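Local coordinates for MtN3/saliva family (Thermodesulfovibrio yellowstonii, PDB 4RNG), which is a bacterial SemiSWEET, a small membrane protein homologous to SWEET transporters that probably carries sugars across the membrane as a two-chain assembly, at the interface of chains A and B. Residues are numbered along the deposited sequence; one frame, centred on the assembly and turned at random. Chains: chain A/B, MtN3/saliva family.

The interface of chains A and B. Residues chain A 19, 22-23; chain B 43, 46-47, 50-51, 54.
A:Thr19 meets the indole edge of B:Trp54, and the NE1 hydrogen is given to the threonine hydroxyl oxygen OG1 at 2.9 Å. The bond is nearly straight (174° at the hydrogen), and OG1 lies almost in the ring plane, so the indole N-H is satisfied head-on. Tryptophan suits its side by offering one N-H donor beside apolar ring carbon, and threonine because its two branches do different work. With chi1 at 58°, OG1 stands between the backbone N and the carbonyl carbon and points at the indole, while the methyl CG2 drops toward the partner helix. There CG2 packs 3.4 Å from CD1 of B:Trp54 and 3.5 Å from CA of B:Gly50, where the lack of a side chain lets the methyl come down onto the backbone. This is the tight part of the contact, a polar bond flanked by close apolar packing. One helical turn along, A:Ala22 is small enough for its CB to rest against the helix of chain B, 3.9 Å from CB of B:Phe46, whose ring turns away from the contact. B:Met47, bent at chi2 and chi3, brings its SD to 3.7 Å from CB of A:Thr19, but it is poorly ordered, so its exact pose is uncertain. The base of B:Met43 lies beside the A:Ala22 carbonyl. Side-chain packing is sparser at A:Leu23, whose CD2 branch meets the CE methyl of B:Met43 at 3.6 Å; the long, unbranched methionine, extended here, can span to the forked leucine. The patch joins the end of helix 7-22 of chain A, and the residue just after it, to one side of helix 41-60 of chain B. The two-fold axis repeats it, helping to pair the two PQ-loop helix bundles.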
# COMPACT_ATOMS: atom_id res chain seq x y z
N THR A 19 -0.88 -5.78 -5.75
CA THR A 19 -0.50 -4.96 -4.60
C THR A 19 -0.20 -5.80 -3.38
O THR A 19 0.65 -5.45 -2.57
CB THR A 19 -1.56 -3.91 -4.24
OG1 THR A 19 -2.82 -4.55 -3.96
CG2 THR A 19 -1.72 -2.93 -5.38
N ALA A 22 3.26 -7.31 -3.82
CA ALA A 22 4.23 -6.23 -3.83
C ALA A 22 4.83 -5.99 -2.45
O ALA A 22 5.94 -5.48 -2.34
CB ALA A 22 3.60 -4.96 -4.36
N LEU A 23 4.11 -6.35 -1.39
CA LEU A 23 4.64 -6.19 -0.05
C LEU A 23 5.75 -7.20 0.27
O LEU A 23 6.64 -6.93 1.08
CB LEU A 23 3.52 -6.31 0.97
CG LEU A 23 2.50 -5.18 0.90
CD1 LEU A 23 1.22 -5.62 1.60
CD2 LEU A 23 3.07 -3.95 1.56
N MET B 43 9.07 -3.33 -4.25
CA MET B 43 7.79 -3.15 -3.60
C MET B 43 7.05 -1.94 -4.17
O MET B 43 5.86 -2.02 -4.47
CB MET B 43 7.95 -3.00 -2.08
CG MET B 43 6.66 -2.56 -1.41
SD MET B 43 6.77 -2.22 0.35
CE MET B 43 5.25 -1.28 0.57
N PHE B 46 6.05 -2.33 -8.12
CA PHE B 46 4.87 -3.14 -8.31
C PHE B 46 3.64 -2.56 -7.61
O PHE B 46 2.52 -2.77 -8.06
CB PHE B 46 5.17 -4.57 -7.88
CG PHE B 46 6.05 -5.29 -8.86
CD1 PHE B 46 5.55 -5.73 -10.07
CD2 PHE B 46 7.39 -5.51 -8.59
CE1 PHE B 46 6.36 -6.38 -10.98
CE2 PHE B 46 8.20 -6.16 -9.49
CZ PHE B 46 7.69 -6.59 -10.69
N MET B 47 3.84 -1.87 -6.49
CA MET B 47 2.73 -1.21 -5.81
C MET B 47 2.09 -0.23 -6.79
O MET B 47 0.86 -0.21 -6.95
CB MET B 47 3.18 -0.46 -4.55
CG MET B 47 2.99 -1.20 -3.24
SD MET B 47 1.39 -2.02 -3.07
CE MET B 47 0.29 -0.62 -2.97
N GLY B 50 -0.05 -1.99 -9.48
CA GLY B 50 -1.22 -2.55 -8.84
C GLY B 50 -2.21 -1.46 -8.51
O GLY B 50 -3.39 -1.56 -8.82
N ILE B 51 -1.70 -0.37 -7.95
CA ILE B 51 -2.50 0.78 -7.58
C ILE B 51 -3.17 1.43 -8.79
O ILE B 51 -4.31 1.87 -8.70
CB ILE B 51 -1.63 1.83 -6.85
CG1 ILE B 51 -1.42 1.37 -5.41
CG2 ILE B 51 -2.30 3.20 -6.83
CD1 ILE B 51 -0.66 2.35 -4.60
N TRP B 54 -6.01 -0.81 -9.35
CA TRP B 54 -7.04 -0.53 -8.36
C TRP B 54 -7.85 0.71 -8.77
O TRP B 54 -9.06 0.77 -8.58
CB TRP B 54 -6.43 -0.31 -6.98
CG TRP B 54 -6.14 -1.56 -6.24
CD1 TRP B 54 -4.92 -2.00 -5.83
CD2 TRP B 54 -7.09 -2.54 -5.81
NE1 TRP B 54 -5.06 -3.19 -5.17
CE2 TRP B 54 -6.39 -3.55 -5.16
CE3 TRP B 54 -8.49 -2.65 -5.93
CZ2 TRP B 54 -7.01 -4.67 -4.60
CZ3 TRP B 54 -9.11 -3.76 -5.40
CH2 TRP B 54 -8.37 -4.76 -4.74